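Side-chain contacts in protein disulfide-isomerase A4 (Rattus norvegicus, PDB 3EC3), which catalyses the rearrangement of disulfide bonds in proteins of the endoplasmic reticulum, and is represented here by its noncatalytic b and b' thioredoxin-like domains: residues K15-F20 against K67-S72; V27-V32 against D108-H113; G74-M79 against S104-Y109; P167-A172 against E221-F226; V195-L200 against E212-D217. The protein carries 1 engineered substitution. All blocks are in the same frame, centred on the assembly; numbering follows the deposited sequence.

Contact 1. Residues K15-F20 against K67-S72; sequences KQVQEF and KFLKVS
Val-17 and Leu-69 bring together helix 14-23 and helix 63-69, two helices lying on the same face of the central sheet in the first thioredoxin-like domain. The buried part of the contact is small and apolar: Val-17 CG1 reaches Leu-69 CD2 at 4.5 Å, just within touch. In Leu-69 a chi2 of 180° sets CD1 anti to CA and toward Leu-30, leaving CD2 to meet Val-17 and Met-79, while Val-17 leans on Ile-11. On the solvent side the touch is closer but slanting, polar group to aromatic ring: Gln-18 sends its amide out toward Phe-68, an exposed residue, with NE2 at 4.2 Å from Phe-68 CE2. This is an approach without a directed bond. Just beyond Leu-69 the chain leaves the helix in a Schellman motif, with Lys-70 at positive phi (61°) and its N bonded back to Lys-67 O at 3.0 Å.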
# COMPACT_ATOMS: atom_id res chain seq x y z
N LYS A 15 19.61 -3.84 11.63
CA LYS A 15 19.75 -4.40 10.26
C LYS A 15 18.47 -5.07 9.79
O LYS A 15 18.16 -5.04 8.60
CB LYS A 15 20.91 -5.39 10.16
CG LYS A 15 22.27 -4.71 10.06
CD LYS A 15 23.37 -5.68 9.65
CE LYS A 15 24.71 -4.96 9.55
NZ LYS A 15 25.81 -5.88 9.16
N GLN A 16 17.74 -5.70 10.70
CA GLN A 16 16.45 -6.32 10.39
C GLN A 16 15.49 -5.27 9.83
O GLN A 16 14.81 -5.48 8.80
CB GLN A 16 15.88 -6.96 11.66
CG GLN A 16 14.50 -7.67 11.53
CD GLN A 16 14.62 -9.10 11.00
OE1 GLN A 16 15.62 -9.47 10.38
NE2 GLN A 16 13.62 -9.92 11.28
N VAL A 17 15.37 -4.15 10.54
CA VAL A 17 14.46 -3.07 10.07
C VAL A 17 14.92 -2.50 8.72
O VAL A 17 14.11 -2.32 7.83
CB VAL A 17 14.39 -1.92 11.10
CG1 VAL A 17 13.40 -0.83 10.61
CG2 VAL A 17 14.00 -2.45 12.45
N GLN A 18 16.21 -2.25 8.57
CA GLN A 18 16.78 -1.83 7.26
C GLN A 18 16.45 -2.79 6.11
O GLN A 18 16.02 -2.39 5.03
CB GLN A 18 18.28 -1.59 7.41
CG GLN A 18 18.57 -0.38 8.37
CD GLN A 18 20.05 -0.24 8.75
OE1 GLN A 18 20.75 -1.21 8.97
NE2 GLN A 18 20.52 1.00 8.85
N GLU A 19 16.58 -4.08 6.37
CA GLU A 19 16.23 -5.10 5.38
C GLU A 19 14.72 -5.10 5.01
O GLU A 19 14.35 -5.27 3.86
CB GLU A 19 16.68 -6.46 5.89
CG GLU A 19 16.20 -7.66 5.10
CD GLU A 19 16.68 -8.96 5.73
OE1 GLU A 19 17.72 -9.48 5.28
OE2 GLU A 19 16.05 -9.41 6.72
N PHE A 20 13.87 -4.89 5.99
CA PHE A 20 12.45 -4.77 5.70
C PHE A 20 12.16 -3.60 4.74
O PHE A 20 11.37 -3.74 3.80
CB PHE A 20 11.67 -4.61 7.00
CG PHE A 20 11.60 -5.92 7.80
CD1 PHE A 20 11.97 -7.12 7.21
CD2 PHE A 20 11.15 -5.93 9.08
CE1 PHE A 20 11.91 -8.32 7.90
CE2 PHE A 20 11.09 -7.12 9.79
CZ PHE A 20 11.46 -8.31 9.18
N LYS A 67 15.49 5.15 18.88
CA LYS A 67 16.35 6.32 18.50
C LYS A 67 16.52 6.45 17.00
O LYS A 67 16.24 7.52 16.41
CB LYS A 67 17.71 6.26 19.24
CG LYS A 67 17.53 6.29 20.74
CD LYS A 67 18.83 6.24 21.57
CE LYS A 67 18.49 6.10 23.06
NZ LYS A 67 19.66 5.61 23.86
N PHE A 68 16.94 5.36 16.35
CA PHE A 68 17.01 5.32 14.88
C PHE A 68 15.71 5.76 14.23
O PHE A 68 15.74 6.51 13.25
CB PHE A 68 17.43 3.93 14.37
CG PHE A 68 17.30 3.76 12.88
CD1 PHE A 68 16.19 3.13 12.33
CD2 PHE A 68 18.31 4.21 12.02
CE1 PHE A 68 16.07 2.96 10.92
CE2 PHE A 68 18.20 4.04 10.62
CZ PHE A 68 17.09 3.42 10.08
N LEU A 69 14.58 5.29 14.75
CA LEU A 69 13.29 5.58 14.15
C LEU A 69 12.74 6.94 14.53
O LEU A 69 11.66 7.32 14.07
CB LEU A 69 12.25 4.54 14.55
CG LEU A 69 12.48 3.12 14.05
CD1 LEU A 69 11.34 2.25 14.56
CD2 LEU A 69 12.60 3.11 12.52
N LYS A 70 13.45 7.63 15.40
CA LYS A 70 13.08 8.94 15.89
C LYS A 70 11.72 8.94 16.64
O LYS A 70 10.95 9.89 16.55
CB LYS A 70 13.22 9.98 14.74
CG LYS A 70 14.67 10.06 14.20
CD LYS A 70 15.04 11.45 13.52
CE LYS A 70 16.49 11.88 13.84
NZ LYS A 70 16.83 13.31 13.43
N VAL A 71 11.47 7.89 17.42
CA VAL A 71 10.23 7.77 18.22
C VAL A 71 10.55 7.47 19.67
O VAL A 71 11.58 6.86 19.96
CB VAL A 71 9.26 6.64 17.69
CG1 VAL A 71 8.84 6.89 16.24
CG2 VAL A 71 9.87 5.24 17.86
N SER A 72 9.69 7.87 20.60
CA SER A 72 9.87 7.41 21.98
C SER A 72 9.20 6.03 22.13
O SER A 72 8.58 5.52 21.17
CB SER A 72 9.34 8.42 23.00
OG SER A 72 8.02 8.79 22.67

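Contact 2. Residues V27-V32 against D108-H113; sequences VVILGV and DYVVKH
The backbones of strand 28-32 and helix 103-113 come nearest at Ile-29 and Val-110, whose CA atoms are 7.8 Å apart, and stay close at Val-27 and His-113, with 8.7 Å between CA atoms. The contact itself is a meeting of methyl groups. Ile-29 CD1 touches Val-110 CG1 at 3.7 Å, the two side chains crossing at about a right angle. CG1 of Ile-29 stands anti to its carbonyl carbon (chi1 -56°) and CD1 continues the extended chain, so the whole length of the isoleucine spans the gap between strand and helix. Just before the strand, Val-27 CG2 comes more loosely to the helix backbone, 4.4 Å from His-113 O. The His-113 ring turns back along its own helix: ND1 makes a weak, bent bond to Tyr-109 O (3.4 Å, 129°), an oxygen that already accepts the stronger bond from His-113 N. The same ND1 lies over the centre of the Tyr-109 ring, and His-113 also stacks on His-93. In the thioredoxin-like fold this is the face of the sheet covered by helix 103-113, helices 14-23 and 63-69 lying on the other; here Ile-29 also packs against Leu-76 and Leu-78 of the adjoining strand and Phe-57 of strand 57-60, while Leu-30, on the opposite face, meets Leu-69 of helix 63-69.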
# COMPACT_ATOMS: atom_id res chain seq x y z
N VAL A 27 3.63 -3.40 3.92
CA VAL A 27 3.69 -2.48 5.08
C VAL A 27 4.49 -3.17 6.21
O VAL A 27 4.30 -4.38 6.48
CB VAL A 27 2.28 -1.96 5.49
CG1 VAL A 27 1.32 -3.09 5.94
CG2 VAL A 27 2.38 -0.85 6.60
N VAL A 28 5.42 -2.42 6.79
CA VAL A 28 6.16 -2.81 7.97
C VAL A 28 5.42 -2.25 9.19
O VAL A 28 5.32 -1.02 9.35
CB VAL A 28 7.56 -2.18 7.93
CG1 VAL A 28 8.35 -2.57 9.20
CG2 VAL A 28 8.30 -2.58 6.59
N ILE A 29 4.93 -3.15 10.04
CA ILE A 29 4.17 -2.76 11.20
C ILE A 29 5.02 -3.08 12.42
O ILE A 29 5.39 -4.25 12.66
CB ILE A 29 2.83 -3.52 11.26
CG1 ILE A 29 2.03 -3.29 9.95
CG2 ILE A 29 2.04 -3.04 12.43
CD1 ILE A 29 0.83 -4.29 9.82
N LEU A 30 5.34 -2.03 13.17
CA LEU A 30 6.29 -2.14 14.27
C LEU A 30 5.77 -1.57 15.57
O LEU A 30 5.64 -0.34 15.69
CB LEU A 30 7.56 -1.42 13.91
CG LEU A 30 8.66 -1.64 14.95
CD1 LEU A 30 9.02 -3.09 15.15
CD2 LEU A 30 9.91 -0.85 14.52
N GLY A 31 5.59 -2.43 16.56
CA GLY A 31 5.26 -1.97 17.93
C GLY A 31 6.55 -1.64 18.67
O GLY A 31 7.45 -2.49 18.79
N VAL A 32 6.65 -0.43 19.23
CA VAL A 32 7.88 -0.04 19.95
C VAL A 32 7.52 0.19 21.40
O VAL A 32 6.85 1.18 21.72
CB VAL A 32 8.47 1.26 19.36
CG1 VAL A 32 9.79 1.69 20.11
CG2 VAL A 32 8.73 1.14 17.81
N ASP A 108 -7.93 -0.61 13.77
CA ASP A 108 -8.36 0.43 12.84
C ASP A 108 -7.22 1.21 12.19
O ASP A 108 -7.24 1.42 10.99
CB ASP A 108 -9.31 1.41 13.55
CG ASP A 108 -10.70 0.83 13.78
OD1 ASP A 108 -10.98 -0.33 13.40
OD2 ASP A 108 -11.51 1.56 14.37
N TYR A 109 -6.23 1.66 12.99
CA TYR A 109 -5.11 2.47 12.48
C TYR A 109 -4.27 1.68 11.45
O TYR A 109 -3.82 2.23 10.42
CB TYR A 109 -4.21 2.90 13.64
CG TYR A 109 -3.19 3.98 13.33
CD1 TYR A 109 -1.89 3.65 13.01
CD2 TYR A 109 -3.54 5.33 13.40
CE1 TYR A 109 -0.94 4.63 12.76
CE2 TYR A 109 -2.62 6.32 13.15
CZ TYR A 109 -1.31 5.95 12.83
OH TYR A 109 -0.38 6.92 12.57
N VAL A 110 -4.03 0.40 11.75
CA VAL A 110 -3.30 -0.49 10.83
C VAL A 110 -4.05 -0.62 9.51
O VAL A 110 -3.48 -0.47 8.46
CB VAL A 110 -3.08 -1.90 11.47
CG1 VAL A 110 -2.54 -2.86 10.44
CG2 VAL A 110 -2.13 -1.79 12.67
N VAL A 111 -5.36 -0.88 9.57
CA VAL A 111 -6.14 -1.03 8.32
C VAL A 111 -6.12 0.30 7.55
O VAL A 111 -5.78 0.31 6.37
CB VAL A 111 -7.58 -1.59 8.57
CG1 VAL A 111 -8.42 -1.60 7.27
CG2 VAL A 111 -7.51 -3.01 9.16
N LYS A 112 -6.39 1.39 8.24
CA LYS A 112 -6.38 2.71 7.65
C LYS A 112 -5.09 3.00 6.91
O LYS A 112 -5.12 3.45 5.75
CB LYS A 112 -6.63 3.77 8.73
CG LYS A 112 -6.56 5.21 8.20
CD LYS A 112 -7.14 6.20 9.17
CE LYS A 112 -7.01 7.63 8.66
NZ LYS A 112 -7.42 8.61 9.74
N HIS A 113 -3.95 2.74 7.55
CA HIS A 113 -2.64 3.15 7.04
C HIS A 113 -1.76 2.10 6.37
O HIS A 113 -0.62 2.36 6.05
CB HIS A 113 -1.83 3.86 8.14
CG HIS A 113 -2.39 5.19 8.49
ND1 HIS A 113 -2.98 5.46 9.71
CD2 HIS A 113 -2.51 6.32 7.76
CE1 HIS A 113 -3.42 6.70 9.72
NE2 HIS A 113 -3.14 7.25 8.55

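Contact 3. Residues G74-M79 against S104-Y109; sequences GKLVLM and SAIKDY
Leu-76 joins Ile-106 and Tyr-109 across the beta-beta-alpha unit that closes a thioredoxin-like domain: strand 75-79, its antiparallel neighbour 93-96, then helix 103-113 folded back over them. Strand and helix segments run nearly parallel, at 14° with axes 10.6 Å apart. The side chain of Leu-76 leaves the strand with CB directed at the helix, and CG, placed anti to the backbone N (chi1 -171°), takes it onward. At CG it forks. CD1 goes to the helix, where it touches Tyr-109 CD1 at 3.7 Å, meeting the ring obliquely, and lies 4.4 Å from Ile-106 CG2; CD2 turns back to the sheet and packs against Ile-29 CG2. One methyl thus serves the helix while the other serves the neighbouring strand. Leu-76 and Tyr-109 slide past one another in opposite directions, which lets the tyrosine ring continue toward His-93 and Met-95 on strand 93-96. Met-95 also backs Leu-76 and Ile-106, and Ala-47 of helix 39-51 adjoins Ile-106. Where the strand begins, Gly-74 and Lys-75 both face Val-32 in a G1 beta bulge, with Gly-74 at positive phi. Leu-78, two residues on from Leu-76 and on the same face, completes the contact: Leu-78 CD1 lies at the ring edge, 4.4 Å from Tyr-109 CD1.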
# COMPACT_ATOMS: atom_id res chain seq x y z
N GLY A 74 6.47 3.23 23.32
CA GLY A 74 5.03 3.26 23.54
C GLY A 74 4.29 3.69 22.30
O GLY A 74 3.36 4.49 22.36
N LYS A 75 4.74 3.17 21.15
CA LYS A 75 4.20 3.59 19.87
C LYS A 75 3.96 2.42 18.91
O LYS A 75 4.67 1.41 18.92
CB LYS A 75 5.18 4.57 19.17
CG LYS A 75 5.68 5.79 20.01
CD LYS A 75 4.63 6.84 20.15
CE LYS A 75 5.13 8.01 20.99
NZ LYS A 75 3.93 8.67 21.59
N LEU A 76 2.99 2.59 18.03
CA LEU A 76 2.84 1.71 16.90
C LEU A 76 3.34 2.52 15.67
O LEU A 76 2.88 3.65 15.45
CB LEU A 76 1.36 1.40 16.77
CG LEU A 76 0.76 0.35 15.83
CD1 LEU A 76 -0.34 0.93 14.94
CD2 LEU A 76 1.77 -0.58 15.13
N VAL A 77 4.24 1.95 14.87
CA VAL A 77 4.86 2.69 13.79
C VAL A 77 4.57 1.86 12.54
O VAL A 77 4.81 0.65 12.54
CB VAL A 77 6.39 2.83 14.00
CG1 VAL A 77 7.02 3.52 12.81
CG2 VAL A 77 6.70 3.57 15.34
N LEU A 78 4.06 2.49 11.49
CA LEU A 78 3.84 1.82 10.22
C LEU A 78 4.68 2.54 9.18
O LEU A 78 4.61 3.80 9.07
CB LEU A 78 2.38 1.89 9.80
CG LEU A 78 1.49 0.69 10.19
CD1 LEU A 78 1.13 0.85 11.60
CD2 LEU A 78 0.21 0.67 9.28
N MSE A 79 5.45 1.76 8.44
CA MSE A 79 6.31 2.30 7.43
C MSE A 79 6.16 1.49 6.16
O MSE A 79 5.78 0.32 6.21
CB MSE A 79 7.75 2.24 7.91
CG MSE A 79 8.01 3.10 9.12
SE MSE A 79 9.83 2.84 9.76
CE MSE A 79 9.54 1.15 10.69
N SER A 104 -9.23 -2.32 19.34
CA SER A 104 -9.96 -1.93 18.13
C SER A 104 -9.41 -0.67 17.46
O SER A 104 -9.42 -0.58 16.25
CB SER A 104 -11.46 -1.76 18.45
OG SER A 104 -11.65 -0.75 19.43
N ALA A 105 -8.92 0.30 18.24
CA ALA A 105 -8.29 1.51 17.66
C ALA A 105 -6.97 1.15 16.98
O ALA A 105 -6.61 1.73 15.96
CB ALA A 105 -8.03 2.53 18.73
N ILE A 106 -6.21 0.24 17.58
CA ILE A 106 -4.94 -0.21 16.98
C ILE A 106 -5.24 -0.89 15.66
O ILE A 106 -4.63 -0.57 14.65
CB ILE A 106 -4.17 -1.14 17.93
CG1 ILE A 106 -3.79 -0.36 19.18
CG2 ILE A 106 -2.91 -1.74 17.23
CD1 ILE A 106 -3.15 -1.23 20.29
N LYS A 107 -6.21 -1.80 15.67
CA LYS A 107 -6.62 -2.54 14.50
C LYS A 107 -7.10 -1.58 13.41
O LYS A 107 -6.69 -1.72 12.26
CB LYS A 107 -7.68 -3.59 14.90
CG LYS A 107 -8.44 -4.24 13.76
CD LYS A 107 -9.39 -5.40 14.19
CE LYS A 107 -9.47 -5.63 15.75
NZ LYS A 107 -10.69 -6.45 16.18
N ASP A 108 -7.93 -0.61 13.77
CA ASP A 108 -8.36 0.43 12.84
C ASP A 108 -7.22 1.21 12.19
O ASP A 108 -7.24 1.42 10.99
CB ASP A 108 -9.31 1.41 13.55
CG ASP A 108 -10.70 0.83 13.78
OD1 ASP A 108 -10.98 -0.33 13.40
OD2 ASP A 108 -11.51 1.56 14.37
N TYR A 109 -6.23 1.66 12.99
CA TYR A 109 -5.11 2.47 12.48
C TYR A 109 -4.27 1.68 11.45
O TYR A 109 -3.82 2.23 10.42
CB TYR A 109 -4.21 2.90 13.64
CG TYR A 109 -3.19 3.98 13.33
CD1 TYR A 109 -1.89 3.65 13.01
CD2 TYR A 109 -3.54 5.33 13.40
CE1 TYR A 109 -0.94 4.63 12.76
CE2 TYR A 109 -2.62 6.32 13.15
CZ TYR A 109 -1.31 5.95 12.83
OH TYR A 109 -0.38 6.92 12.57

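Contact 4. Residues P167-A172 against E221-F226; sequences PEYTFA and EFVMAF
Lys-227 NZ, just past the helix segment 221-226, is held by two groups: a hydrogen bond with Tyr-169 OH and a salt bridge to Glu-168 OE2. The hydroxyl of Tyr-169 is thus engaged by Lys-227, while its ring does the apolar work. Phe-226 comes edge-on to one face of the tyrosine in a T-shaped stack, centroids 5.5 Å apart and planes at 76°, with CE1 of the phenylalanine 3.9 Å from Tyr-169 CZ. On the other face lies Glu-168 CG, 3.5 Å above the plane. Val-223 occupies the ring edge, its CG1 at 3.7 Å from Tyr-169 CD2. With CG1 anti to the backbone N (chi1 172°), the second branch of Val-223 is turned to the sheet core, where CG2 meets Phe-171 CE2 at 4.1 Å and Val-136 lies close by. Replacing Tyr-169 by an alanine would probably leave the Phe-226 edge without a face to lean on and deprive Lys-227 of its hydroxyl partner. Helix 216-227 is thus held to strand 170-175 and the residue before it by direction-dependent ring contacts backed by valine, with one hydroxyl and one carboxylate both engaged by Lys-227.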
# COMPACT_ATOMS: atom_id res chain seq x y z
N PRO A 167 -7.78 11.41 -2.83
CA PRO A 167 -7.63 10.49 -1.70
C PRO A 167 -8.85 9.60 -1.50
O PRO A 167 -8.78 8.62 -0.77
CB PRO A 167 -7.45 11.45 -0.52
CG PRO A 167 -8.15 12.75 -0.95
CD PRO A 167 -7.73 12.82 -2.39
N GLU A 168 -9.97 9.97 -2.12
CA GLU A 168 -11.21 9.21 -2.00
C GLU A 168 -11.20 7.90 -2.81
O GLU A 168 -12.08 7.02 -2.61
CB GLU A 168 -12.38 10.08 -2.45
CG GLU A 168 -12.33 10.44 -3.94
CD GLU A 168 -11.66 11.80 -4.21
OE1 GLU A 168 -10.84 12.26 -3.37
OE2 GLU A 168 -11.97 12.42 -5.25
N TYR A 169 -10.20 7.74 -3.70
CA TYR A 169 -10.03 6.49 -4.45
C TYR A 169 -8.68 5.86 -4.08
O TYR A 169 -7.76 6.58 -3.71
CB TYR A 169 -10.05 6.75 -5.97
CG TYR A 169 -11.26 7.55 -6.41
CD1 TYR A 169 -12.53 7.29 -5.87
CD2 TYR A 169 -11.15 8.55 -7.39
CE1 TYR A 169 -13.68 8.01 -6.27
CE2 TYR A 169 -12.29 9.28 -7.81
CZ TYR A 169 -13.53 9.01 -7.25
OH TYR A 169 -14.63 9.74 -7.66
N THR A 170 -8.60 4.54 -4.19
CA THR A 170 -7.33 3.78 -4.01
C THR A 170 -6.69 3.65 -5.41
O THR A 170 -7.40 3.44 -6.39
CB THR A 170 -7.62 2.41 -3.43
OG1 THR A 170 -8.43 2.56 -2.23
CG2 THR A 170 -6.32 1.65 -3.13
N PHE A 171 -5.37 3.86 -5.52
CA PHE A 171 -4.65 3.75 -6.81
C PHE A 171 -3.60 2.67 -6.61
O PHE A 171 -3.04 2.51 -5.50
CB PHE A 171 -3.93 5.04 -7.15
CG PHE A 171 -4.83 6.22 -7.56
CD1 PHE A 171 -5.65 6.86 -6.66
CD2 PHE A 171 -4.77 6.70 -8.87
CE1 PHE A 171 -6.45 7.95 -7.05
CE2 PHE A 171 -5.57 7.80 -9.27
CZ PHE A 171 -6.40 8.42 -8.37
N ALA A 172 -3.35 1.91 -7.67
CA ALA A 172 -2.30 0.88 -7.62
C ALA A 172 -1.71 0.72 -9.00
O ALA A 172 -2.41 0.97 -10.02
CB ALA A 172 -2.89 -0.45 -7.14
N GLU A 221 -7.78 13.01 -16.25
CA GLU A 221 -9.01 13.20 -17.04
C GLU A 221 -9.96 12.00 -16.95
O GLU A 221 -11.17 12.17 -16.82
CB GLU A 221 -8.64 13.49 -18.49
CG GLU A 221 -7.82 14.77 -18.63
CD GLU A 221 -7.47 15.15 -20.08
OE1 GLU A 221 -7.32 14.26 -20.96
OE2 GLU A 221 -7.31 16.35 -20.33
N PHE A 222 -9.39 10.81 -17.01
CA PHE A 222 -10.09 9.53 -16.90
C PHE A 222 -10.77 9.36 -15.53
O PHE A 222 -11.96 9.03 -15.45
CB PHE A 222 -9.07 8.40 -17.17
CG PHE A 222 -9.59 6.99 -16.98
CD1 PHE A 222 -8.90 6.12 -16.12
CD2 PHE A 222 -10.69 6.52 -17.69
CE1 PHE A 222 -9.32 4.80 -15.94
CE2 PHE A 222 -11.13 5.20 -17.52
CZ PHE A 222 -10.45 4.34 -16.64
N VAL A 223 -10.01 9.61 -14.45
CA VAL A 223 -10.55 9.62 -13.08
C VAL A 223 -11.63 10.71 -12.87
O VAL A 223 -12.67 10.46 -12.23
CB VAL A 223 -9.40 9.75 -12.03
CG1 VAL A 223 -9.94 9.94 -10.62
CG2 VAL A 223 -8.45 8.50 -12.12
N MSE A 224 -11.39 11.91 -13.39
CA MSE A 224 -12.37 12.99 -13.31
C MSE A 224 -13.66 12.60 -14.04
O MSE A 224 -14.77 12.81 -13.52
CB MSE A 224 -11.81 14.31 -13.88
CG MSE A 224 -11.13 15.20 -12.85
SE MSE A 224 -12.39 15.76 -11.43
CE MSE A 224 -11.23 16.85 -10.26
N ALA A 225 -13.51 12.01 -15.23
CA ALA A 225 -14.68 11.63 -16.03
C ALA A 225 -15.47 10.54 -15.29
O ALA A 225 -16.72 10.55 -15.27
CB ALA A 225 -14.28 11.18 -17.41
N PHE A 226 -14.73 9.63 -14.64
CA PHE A 226 -15.31 8.62 -13.77
C PHE A 226 -16.13 9.25 -12.63
O PHE A 226 -17.27 8.86 -12.41
CB PHE A 226 -14.25 7.70 -13.15
CG PHE A 226 -14.79 6.83 -12.02
CD1 PHE A 226 -14.56 7.17 -10.68
CD2 PHE A 226 -15.56 5.70 -12.30
CE1 PHE A 226 -15.05 6.38 -9.66
CE2 PHE A 226 -16.09 4.90 -11.28
CZ PHE A 226 -15.84 5.23 -9.96

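Contact 5. Residues V195-L200 against E212-D217; sequences VNAAIL and EEFDSD
In the C-terminal beta-beta-alpha part of the second thioredoxin-like domain, Val-195, next to Asn-196 of strand 196-200, meets Phe-214 in the loop that leads into helix 216-227. The main interaction is CH-pi: Val-195 CG1 sits over one face of the Phe-214 ring, 3.6 Å from its centroid and only 12° off the normal, nearly central above the ring. The two side chains cross at about a right angle, and Val-195 CB also lies 3.8 Å from Phe-214 CB, so the contact runs from the root of the phenylalanine outward. With CG anti to the backbone N (chi1 -165°), the ring is laid against the strand. Trp-155 of helix 149-163 and Val-138 of strand 135-140 adjoin both residues, and Leu-219 adds a helix-side neighbour to Phe-214. A serine in place of Phe-214 would remove the ring and is likely to open a gap beneath Val-195 CG1 and leave Trp-155 and Leu-219 short of a partner. Right after Phe-214, Asp-215 N-caps the helix, its OD1 bonded to Ala-218 N. The ring's rim is met by the next inward-facing residue of the strand, Ala-197, whose CB lies near the ring plane at 4.1 Å from Phe-214 CE2.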
# COMPACT_ATOMS: atom_id res chain seq x y z
N VAL A 195 1.37 1.52 -21.48
CA VAL A 195 0.74 1.75 -20.17
C VAL A 195 -0.75 1.96 -20.36
O VAL A 195 -1.16 2.72 -21.22
CB VAL A 195 1.33 2.99 -19.45
CG1 VAL A 195 0.76 3.11 -18.04
CG2 VAL A 195 2.88 2.90 -19.39
N ASN A 196 -1.56 1.28 -19.55
CA ASN A 196 -3.02 1.35 -19.68
C ASN A 196 -3.66 1.52 -18.32
O ASN A 196 -2.99 1.27 -17.30
CB ASN A 196 -3.52 0.08 -20.35
CG ASN A 196 -3.22 0.05 -21.82
OD1 ASN A 196 -3.88 0.73 -22.60
ND2 ASN A 196 -2.21 -0.72 -22.22
N ALA A 197 -4.93 1.94 -18.27
CA ALA A 197 -5.56 2.21 -16.97
C ALA A 197 -7.03 1.81 -16.95
O ALA A 197 -7.72 1.89 -17.97
CB ALA A 197 -5.39 3.68 -16.57
N ALA A 198 -7.47 1.34 -15.79
CA ALA A 198 -8.88 1.02 -15.55
C ALA A 198 -9.35 1.49 -14.17
O ALA A 198 -8.53 1.76 -13.26
CB ALA A 198 -9.12 -0.50 -15.75
N ILE A 199 -10.66 1.61 -14.01
CA ILE A 199 -11.26 1.83 -12.72
C ILE A 199 -12.23 0.70 -12.39
O ILE A 199 -13.10 0.38 -13.20
CB ILE A 199 -11.99 3.19 -12.66
CG1 ILE A 199 -10.99 4.33 -12.94
CG2 ILE A 199 -12.73 3.34 -11.28
CD1 ILE A 199 -11.52 5.71 -12.87
N LEU A 200 -12.08 0.11 -11.21
CA LEU A 200 -13.10 -0.81 -10.69
C LEU A 200 -14.00 -0.07 -9.68
O LEU A 200 -13.50 0.50 -8.71
CB LEU A 200 -12.43 -2.02 -10.00
CG LEU A 200 -11.16 -2.69 -10.56
CD1 LEU A 200 -10.96 -4.08 -9.94
CD2 LEU A 200 -11.17 -2.78 -12.08
N GLU A 212 -4.10 6.08 -24.92
CA GLU A 212 -3.52 7.36 -25.32
C GLU A 212 -2.10 7.33 -24.81
O GLU A 212 -1.80 6.54 -23.90
CB GLU A 212 -4.27 8.48 -24.61
CG GLU A 212 -3.88 9.88 -25.04
CD GLU A 212 -4.10 10.89 -23.94
OE1 GLU A 212 -3.11 11.52 -23.52
OE2 GLU A 212 -5.26 11.04 -23.48
N GLU A 213 -1.22 8.17 -25.35
CA GLU A 213 0.11 8.30 -24.74
C GLU A 213 -0.07 8.68 -23.25
O GLU A 213 -0.73 9.67 -22.90
CB GLU A 213 1.04 9.23 -25.54
CG GLU A 213 1.83 8.46 -26.65
CD GLU A 213 2.47 9.35 -27.74
OE1 GLU A 213 3.71 9.54 -27.71
OE2 GLU A 213 1.74 9.82 -28.65
N PHE A 214 0.45 7.82 -22.39
CA PHE A 214 0.13 7.90 -20.98
C PHE A 214 0.92 9.00 -20.29
O PHE A 214 2.16 9.06 -20.37
CB PHE A 214 0.41 6.55 -20.30
CG PHE A 214 -0.21 6.44 -18.95
CD1 PHE A 214 0.52 6.77 -17.81
CD2 PHE A 214 -1.51 6.02 -18.82
CE1 PHE A 214 -0.05 6.67 -16.56
CE2 PHE A 214 -2.10 5.91 -17.56
CZ PHE A 214 -1.37 6.24 -16.44
N ASP A 215 0.19 9.88 -19.64
CA ASP A 215 0.78 10.84 -18.73
C ASP A 215 -0.23 11.11 -17.62
O ASP A 215 -1.37 10.61 -17.68
CB ASP A 215 1.26 12.13 -19.45
CG ASP A 215 0.14 12.89 -20.19
OD1 ASP A 215 -1.08 12.73 -19.92
OD2 ASP A 215 0.51 13.70 -21.06
N SER A 216 0.20 11.87 -16.61
CA SER A 216 -0.67 12.25 -15.50
C SER A 216 -1.97 12.94 -15.89
O SER A 216 -3.02 12.61 -15.34
CB SER A 216 0.10 13.09 -14.48
OG SER A 216 1.02 12.20 -13.86
N ASP A 217 -1.88 13.87 -16.83
CA ASP A 217 -3.05 14.58 -17.37
C ASP A 217 -4.14 13.64 -17.90
O ASP A 217 -5.32 13.78 -17.53
CB ASP A 217 -2.62 15.53 -18.48
CG ASP A 217 -1.87 16.73 -17.95
OD1 ASP A 217 -2.04 17.06 -16.76
OD2 ASP A 217 -1.08 17.32 -18.72

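Overall arrangement
The five contacts fall into two thioredoxin-like domains, each built on a five-stranded mixed sheet of order 1-3-2-4-5. Contacts 2 and 3, with centres about 5 Å apart, share helix 103-113 above neighbouring strands 28-32 and 75-79. Contact 1 lies on the opposite face of that sheet and joins them through it: Leu-69 CD1 meets Leu-30 CD2 at 3.4 Å. In the second domain contact 5 is nested within the loop closed by contact 4; both use helix 216-227, and Phe-226 CB packs on Ile-199 CD1 at 3.4 Å. Contacts 1 and 4 have centres about 34 Å apart. These domains are the noncatalytic ones, so the contacts build fold cores rather than a redox site.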